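Local atomic coordinates of phosphatidylserine synthase (Haemophilus influenzae, PDB entry 3HSI), a protein that belongs to the phospholipase D superfamily of enzymes, its chain carrying two regions of PLD-like sequence. Residues E64-E68 against H165-K169; I89-Q95 against V201-D205. All coordinates share one frame. Numbering follows the deposited sequence.

Interaction 1 of 2, residues E64-E68 against H165-K169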
ATOM      1  N   GLU C  64     -26.280   3.905  21.248  1.00 24.23           N
ATOM      2  CA  GLU C  64     -27.368   4.797  21.723  1.00 23.87           C
ATOM      3  C   GLU C  64     -27.305   6.220  21.190  1.00 23.05           C
ATOM      4  O   GLU C  64     -28.343   6.827  20.929  1.00 23.09           O
ATOM      5  CB  GLU C  64     -27.438   4.829  23.247  1.00 23.53           C
ATOM      6  CG  GLU C  64     -27.855   3.517  23.842  1.00 25.85           C
ATOM      7  CD  GLU C  64     -26.666   2.626  24.238  1.00 29.76           C
ATOM      8  OE1 GLU C  64     -25.583   2.665  23.604  1.00 29.83           O
ATOM      9  OE2 GLU C  64     -26.834   1.862  25.211  1.00 33.67           O
ATOM     10  N   ALA C  65     -26.098   6.760  21.076  1.00 22.68           N
ATOM     11  CA  ALA C  65     -25.895   8.076  20.451  1.00 23.08           C
ATOM     12  C   ALA C  65     -26.272   8.040  18.947  1.00 23.14           C
ATOM     13  O   ALA C  65     -27.003   8.915  18.452  1.00 23.09           O
ATOM     14  CB  ALA C  65     -24.451   8.566  20.661  1.00 22.19           C
ATOM     15  N   GLY C  66     -25.800   7.013  18.236  1.00 23.18           N
ATOM     16  CA  GLY C  66     -26.173   6.826  16.823  1.00 22.98           C
ATOM     17  C   GLY C  66     -27.678   6.861  16.623  1.00 23.31           C
ATOM     18  O   GLY C  66     -28.172   7.477  15.673  1.00 23.53           O
ATOM     19  N   GLN C  67     -28.397   6.204  17.535  1.00 22.99           N
ATOM     20  CA  GLN C  67     -29.821   6.053  17.466  1.00 22.96           C
ATOM     21  C   GLN C  67     -30.530   7.373  17.746  1.00 22.60           C
ATOM     22  O   GLN C  67     -31.507   7.706  17.074  1.00 21.93           O
ATOM     23  CB  GLN C  67     -30.294   4.987  18.467  1.00 22.92           C
ATOM     24  CG  GLN C  67     -31.817   4.734  18.464  1.00 25.20           C
ATOM     25  CD  GLN C  67     -32.297   4.010  17.201  1.00 30.24           C
ATOM     26  OE1 GLN C  67     -31.920   2.861  16.948  1.00 31.87           O
ATOM     27  NE2 GLN C  67     -33.109   4.697  16.381  1.00 30.34           N
ATOM     28  N   GLU C  68     -30.051   8.105  18.745  1.00 22.94           N
ATOM     29  CA  GLU C  68     -30.616   9.406  19.079  1.00 23.54           C
ATOM     30  C   GLU C  68     -30.444  10.355  17.889  1.00 23.50           C
ATOM     31  O   GLU C  68     -31.389  11.052  17.505  1.00 23.79           O
ATOM     32  CB  GLU C  68     -29.932   9.976  20.304  1.00 24.24           C
ATOM     33  CG  GLU C  68     -30.676  11.163  20.902  1.00 27.54           C
ATOM     34  CD  GLU C  68     -30.018  11.714  22.156  1.00 32.36           C
ATOM     35  OE1 GLU C  68     -29.120  11.047  22.736  1.00 32.33           O
ATOM     36  OE2 GLU C  68     -30.410  12.835  22.563  1.00 36.04           O
ATOM     37  N   HIS C 165     -20.190  11.972  23.849  1.00 20.82           N
ATOM     38  CA  HIS C 165     -20.275  11.907  25.302  1.00 20.24           C
ATOM     39  C   HIS C 165     -21.658  11.431  25.750  1.00 20.08           C
ATOM     40  O   HIS C 165     -22.309  12.066  26.572  1.00 19.10           O
ATOM     41  CB  HIS C 165     -19.975  13.279  25.907  1.00 20.20           C
ATOM     42  CG  HIS C 165     -19.499  13.216  27.314  1.00 19.31           C
ATOM     43  ND1 HIS C 165     -18.858  14.265  27.927  1.00 19.47           N
ATOM     44  CD2 HIS C 165     -19.548  12.215  28.228  1.00 20.21           C
ATOM     45  CE1 HIS C 165     -18.547  13.919  29.166  1.00 18.65           C
ATOM     46  NE2 HIS C 165     -18.948  12.676  29.369  1.00 16.85           N
ATOM     47  N   GLN C 166     -22.097  10.298  25.214  1.00 20.66           N
ATOM     48  CA  GLN C 166     -23.404   9.758  25.582  1.00 20.50           C
ATOM     49  C   GLN C 166     -23.537   9.417  27.074  1.00 20.36           C
ATOM     50  O   GLN C 166     -24.585   9.680  27.679  1.00 19.67           O
ATOM     51  CB  GLN C 166     -23.755   8.545  24.711  1.00 21.09           C
ATOM     52  CG  GLN C 166     -25.234   8.110  24.800  1.00 21.97           C
ATOM     53  CD  GLN C 166     -26.159   9.102  24.119  1.00 26.84           C
ATOM     54  OE1 GLN C 166     -25.706  10.081  23.520  1.00 27.38           O
ATOM     55  NE2 GLN C 166     -27.455   8.853  24.193  1.00 25.82           N
ATOM     56  N   PHE C 167     -22.512   8.791  27.655  1.00 19.76           N
ATOM     57  CA  PHE C 167     -22.558   8.467  29.086  1.00 20.51           C
ATOM     58  C   PHE C 167     -21.410   9.169  29.799  1.00 20.50           C
ATOM     59  O   PHE C 167     -21.266  10.376  29.649  1.00 21.13           O
ATOM     60  CB  PHE C 167     -22.649   6.947  29.345  1.00 20.28           C
ATOM     61  CG  PHE C 167     -23.811   6.292  28.612  1.00 21.17           C
ATOM     62  CD1 PHE C 167     -23.607   5.609  27.404  1.00 21.35           C
ATOM     63  CD2 PHE C 167     -25.120   6.428  29.088  1.00 20.99           C
ATOM     64  CE1 PHE C 167     -24.688   5.028  26.699  1.00 21.56           C
ATOM     65  CE2 PHE C 167     -26.227   5.851  28.399  1.00 18.76           C
ATOM     66  CZ  PHE C 167     -26.010   5.148  27.206  1.00 20.21           C
ATOM     67  N   GLU C 168     -20.585   8.438  30.524  1.00 20.16           N
ATOM     68  CA  GLU C 168     -19.497   9.039  31.267  1.00 20.75           C
ATOM     69  C   GLU C 168     -18.250   9.250  30.414  1.00 21.02           C
ATOM     70  O   GLU C 168     -17.585  10.259  30.533  1.00 22.62           O
ATOM     71  CB  GLU C 168     -19.189   8.216  32.521  1.00 20.49           C
ATOM     72  N   LYS C 169     -17.973   8.345  29.493  1.00 20.92           N
ATOM     73  CA  LYS C 169     -16.758   8.433  28.708  1.00 19.92           C
ATOM     74  C   LYS C 169     -16.921   9.297  27.486  1.00 20.02           C
ATOM     75  O   LYS C 169     -17.995   9.346  26.884  1.00 20.05           O
ATOM     76  CB  LYS C 169     -16.269   7.036  28.309  1.00 19.63           C
TER
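Polar contacts lead here. Gln166 reaches from the loop to the first turn of helix 64-79, and its NE2 donates a nearly straight hydrogen bond to OE1 of Glu68 (3.1 Å, 167°). Lys39 fastens both partners from helix 35-48: its NZ makes a salt bridge with Glu68 OE1 and donates to Gln166 OE1, so the amide uses both its ends. The Glu64 carbonyl stays 3.9 Å (O to NE2) from Gln166 and is instead the acceptor of Glu68 N within the helix (3.1 Å). The loop joins the antiparallel neighbours 151-155 and 171-179 of the same mixed sheet, while helix 64-79 is the connection of a beta-alpha-beta crossover between parallel strands 52-56 and 84-90. Asn161, within the sequence region of the PLD active-site motif, ties the start of this helix down as well, pairing with Ala65 N and Glu64 OE1. Van der Waals contacts fill in the rest: Ala65 CB packs on Gln166 OE1 at 3.5 Å, and CZ of the exposed Phe167 lies 3.9 Å from Glu64 OE2. Inside the loop, His165 NE2 gives a weak hydrogen bond to Glu168 O (3.0 Å, 127°).

Interaction 2 of 2, residues I89-Q95 against V201-D205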
ATOM      1  N   ILE C  89     -20.726   7.284   4.535  1.00 23.12           N
ATOM      2  CA  ILE C  89     -19.785   6.697   5.486  1.00 23.45           C
ATOM      3  C   ILE C  89     -18.927   5.706   4.734  1.00 23.24           C
ATOM      4  O   ILE C  89     -19.240   5.331   3.602  1.00 23.57           O
ATOM      5  CB  ILE C  89     -20.475   6.014   6.746  1.00 23.69           C
ATOM      6  CG1 ILE C  89     -21.537   4.942   6.361  1.00 23.78           C
ATOM      7  CG2 ILE C  89     -20.984   7.063   7.726  1.00 22.31           C
ATOM      8  CD1 ILE C  89     -22.985   5.447   6.142  1.00 26.12           C
ATOM      9  N   ASP C  90     -17.845   5.277   5.356  1.00 23.36           N
ATOM     10  CA  ASP C  90     -16.951   4.348   4.701  1.00 23.30           C
ATOM     11  C   ASP C  90     -17.723   3.035   4.460  1.00 22.96           C
ATOM     12  O   ASP C  90     -18.421   2.536   5.348  1.00 23.10           O
ATOM     13  CB  ASP C  90     -15.700   4.122   5.544  1.00 23.64           C
ATOM     14  CG  ASP C  90     -14.704   3.249   4.840  1.00 27.05           C
ATOM     15  OD1 ASP C  90     -13.910   3.814   4.051  1.00 27.30           O
ATOM     16  OD2 ASP C  90     -14.750   1.995   5.037  1.00 29.30           O
ATOM     17  N   TRP C  91     -17.604   2.521   3.244  1.00 21.87           N
ATOM     18  CA  TRP C  91     -18.241   1.290   2.816  1.00 21.99           C
ATOM     19  C   TRP C  91     -17.798   0.050   3.629  1.00 21.75           C
ATOM     20  O   TRP C  91     -18.658  -0.671   4.110  1.00 20.86           O
ATOM     21  CB  TRP C  91     -17.962   1.097   1.348  1.00 21.13           C
ATOM     22  CG  TRP C  91     -18.201  -0.264   0.802  1.00 23.43           C
ATOM     23  CD1 TRP C  91     -17.262  -1.274   0.626  1.00 22.39           C
ATOM     24  CD2 TRP C  91     -19.437  -0.775   0.295  1.00 20.62           C
ATOM     25  NE1 TRP C  91     -17.857  -2.369   0.055  1.00 22.23           N
ATOM     26  CE2 TRP C  91     -19.184  -2.096  -0.164  1.00 24.04           C
ATOM     27  CE3 TRP C  91     -20.730  -0.247   0.178  1.00 24.32           C
ATOM     28  CZ2 TRP C  91     -20.192  -2.908  -0.723  1.00 24.96           C
ATOM     29  CZ3 TRP C  91     -21.745  -1.054  -0.389  1.00 25.32           C
ATOM     30  CH2 TRP C  91     -21.456  -2.373  -0.828  1.00 25.62           C
ATOM     31  N   HIS C  92     -16.487  -0.180   3.782  1.00 21.76           N
ATOM     32  CA  HIS C  92     -15.982  -1.357   4.524  1.00 22.68           C
ATOM     33  C   HIS C  92     -16.308  -1.273   6.034  1.00 23.18           C
ATOM     34  O   HIS C  92     -16.766  -2.232   6.651  1.00 23.15           O
ATOM     35  CB  HIS C  92     -14.468  -1.492   4.371  1.00 22.95           C
ATOM     36  CG  HIS C  92     -13.997  -1.565   2.956  1.00 23.44           C
ATOM     37  ND1 HIS C  92     -14.144  -2.699   2.179  1.00 22.76           N
ATOM     38  CD2 HIS C  92     -13.350  -0.659   2.186  1.00 20.94           C
ATOM     39  CE1 HIS C  92     -13.623  -2.481   0.985  1.00 22.93           C
ATOM     40  NE2 HIS C  92     -13.139  -1.250   0.961  1.00 24.57           N
ATOM     41  N   ARG C  93     -16.095  -0.103   6.616  1.00 23.86           N
ATOM     42  CA  ARG C  93     -16.312   0.082   8.041  1.00 24.58           C
ATOM     43  C   ARG C  93     -17.766  -0.170   8.419  1.00 24.46           C
ATOM     44  O   ARG C  93     -18.042  -0.757   9.473  1.00 24.74           O
ATOM     45  CB  ARG C  93     -15.797   1.460   8.502  1.00 24.84           C
ATOM     46  CG  ARG C  93     -15.999   1.770   9.975  1.00 28.33           C
ATOM     47  CD  ARG C  93     -15.286   0.762  10.901  1.00 34.56           C
ATOM     48  NE  ARG C  93     -15.537   1.122  12.296  1.00 38.28           N
ATOM     49  CZ  ARG C  93     -16.678   0.876  12.944  1.00 41.91           C
ATOM     50  NH1 ARG C  93     -17.688   0.237  12.330  1.00 42.59           N
ATOM     51  NH2 ARG C  93     -16.813   1.258  14.212  1.00 40.17           N
ATOM     52  N   ALA C  94     -18.685   0.209   7.541  1.00 24.32           N
ATOM     53  CA  ALA C  94     -20.123   0.031   7.816  1.00 25.32           C
ATOM     54  C   ALA C  94     -20.613  -1.429   7.788  1.00 25.98           C
ATOM     55  O   ALA C  94     -21.715  -1.716   8.242  1.00 25.48           O
ATOM     56  CB  ALA C  94     -20.969   0.897   6.857  1.00 24.89           C
ATOM     57  N   GLN C  95     -19.791  -2.339   7.260  1.00 26.86           N
ATOM     58  CA  GLN C  95     -20.230  -3.699   7.028  1.00 28.28           C
ATOM     59  C   GLN C  95     -19.402  -4.745   7.767  1.00 29.47           C
ATOM     60  O   GLN C  95     -19.357  -5.893   7.379  1.00 29.05           O
ATOM     61  CB  GLN C  95     -20.273  -3.990   5.528  1.00 28.12           C
ATOM     62  CG  GLN C  95     -21.266  -3.097   4.805  1.00 28.81           C
ATOM     63  CD  GLN C  95     -21.290  -3.323   3.318  1.00 30.93           C
ATOM     64  OE1 GLN C  95     -20.487  -2.751   2.573  1.00 31.93           O
ATOM     65  NE2 GLN C  95     -22.236  -4.136   2.865  1.00 30.34           N
ATOM     66  N   VAL C 201     -20.330   3.859  -5.367  1.00 23.63           N
ATOM     67  CA  VAL C 201     -21.001   4.191  -4.113  1.00 22.40           C
ATOM     68  C   VAL C 201     -22.404   3.560  -4.088  1.00 23.57           C
ATOM     69  O   VAL C 201     -23.181   3.734  -5.033  1.00 24.62           O
ATOM     70  CB  VAL C 201     -21.041   5.710  -3.972  1.00 22.17           C
ATOM     71  CG1 VAL C 201     -21.893   6.160  -2.790  1.00 21.38           C
ATOM     72  CG2 VAL C 201     -19.584   6.245  -3.856  1.00 20.24           C
ATOM     73  N   TYR C 202     -22.703   2.790  -3.043  1.00 23.85           N
ATOM     74  CA  TYR C 202     -23.976   2.086  -2.918  1.00 24.59           C
ATOM     75  C   TYR C 202     -24.691   2.425  -1.634  1.00 24.41           C
ATOM     76  O   TYR C 202     -24.027   2.662  -0.615  1.00 24.80           O
ATOM     77  CB  TYR C 202     -23.763   0.577  -2.975  1.00 25.30           C
ATOM     78  CG  TYR C 202     -23.354   0.129  -4.351  1.00 29.01           C
ATOM     79  CD1 TYR C 202     -24.315  -0.269  -5.271  1.00 31.86           C
ATOM     80  CD2 TYR C 202     -22.009   0.154  -4.751  1.00 30.09           C
ATOM     81  CE1 TYR C 202     -23.953  -0.644  -6.553  1.00 35.94           C
ATOM     82  CE2 TYR C 202     -21.644  -0.217  -6.030  1.00 32.99           C
ATOM     83  CZ  TYR C 202     -22.619  -0.623  -6.918  1.00 35.14           C
ATOM     84  OH  TYR C 202     -22.295  -1.017  -8.193  1.00 39.43           O
ATOM     85  N   PRO C 203     -26.042   2.452  -1.673  1.00 24.09           N
ATOM     86  CA  PRO C 203     -26.825   2.674  -0.463  1.00 24.43           C
ATOM     87  C   PRO C 203     -26.587   1.520   0.503  1.00 24.55           C
ATOM     88  O   PRO C 203     -26.538   0.367   0.085  1.00 24.51           O
ATOM     89  CB  PRO C 203     -28.288   2.662  -0.960  1.00 24.19           C
ATOM     90  CG  PRO C 203     -28.250   1.981  -2.276  1.00 24.07           C
ATOM     91  CD  PRO C 203     -26.900   2.244  -2.858  1.00 23.85           C
ATOM     92  N   LEU C 204     -26.373   1.842   1.768  1.00 24.38           N
ATOM     93  CA  LEU C 204     -26.183   0.835   2.787  1.00 25.22           C
ATOM     94  C   LEU C 204     -27.470   0.509   3.533  1.00 26.26           C
ATOM     95  O   LEU C 204     -27.502  -0.450   4.307  1.00 26.76           O
ATOM     96  CB  LEU C 204     -25.118   1.293   3.778  1.00 25.30           C
ATOM     97  CG  LEU C 204     -23.694   1.325   3.223  1.00 26.27           C
ATOM     98  CD1 LEU C 204     -22.842   2.140   4.140  1.00 26.12           C
ATOM     99  CD2 LEU C 204     -23.095  -0.068   2.983  1.00 25.05           C
ATOM    100  N   ASP C 205     -28.523   1.293   3.301  1.00 25.75           N
ATOM    101  CA  ASP C 205     -29.769   1.079   3.999  1.00 27.12           C
ATOM    102  C   ASP C 205     -30.768   0.248   3.179  1.00 27.48           C
ATOM    103  O   ASP C 205     -31.957   0.405   3.338  1.00 27.02           O
ATOM    104  CB  ASP C 205     -30.387   2.417   4.449  1.00 26.87           C
ATOM    105  CG  ASP C 205     -30.546   3.421   3.298  1.00 28.74           C
ATOM    106  OD1 ASP C 205     -30.369   3.044   2.110  1.00 30.27           O
ATOM    107  OD2 ASP C 205     -30.877   4.594   3.591  1.00 30.26           O
TER
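Ile89, near the end of strand 84-90, starts the contact: its CG1 lies 3.8 Å from CD1 of Leu204, while its backbone pairs with Phe128 and Val130 of the neighbouring strand. Asp90 turns its CB away from 201-205 and organises the bend instead. Its OD2 accepts from Arg93 N (3.0 Å, 167°), an Asx motif, and its carbonyl O accepts from Ala94 N at 3.2 Å, so the chain coils sharply on leaving the sheet. Trp91 lays its six-membered ring beside the other segment, with CZ3 3.7 Å from Tyr202 CB and CE3 3.7 Å from Leu204 CD2; its indole NE1 is held by Thr212. Ala94 presents CB to Leu204 CD1 at 3.5 Å, the tightest approach in this contact, and its backbone bonds to Ala108 of helix 107-118. The side chain of Gln95 also comes up to Leu204. Leu204 is thus an apolar plug between Ile89, Trp91, Ala94 and Gln95, and the next residue, Asp205, is anchored by Arg115 and the backbone of Met126 and Phe127. Strand 127-130 lies between the two segments in the sheet, parallel to 84-90 and antiparallel to 202-203. The arrangement is typical of an alpha/beta fold such as that of the PLD superfamily, where a parallel strand runs out at its C-terminal end into a turn leading to the next helix.

How the interactions relate
Both interactions lie around the same mixed sheet, interaction 1 between a helix and a loop that join its strands, interaction 2 at the ends of strands; helix 64-79 of interaction 1 is followed in the chain by strand 84-90 of interaction 2. They remain separate: their centres are 22 Å apart and their nearest atoms about 10 Å. Along the chain the segments alternate, so the two connections cross. Interaction 1 is a surface contact, held by amide and carboxylate groups with a lysine from a third element. Interaction 2 is buried and apolar across the segments, one leucine filling a pocket at the end of a strand, with polar groups used for shaping the turn and anchoring its surroundings.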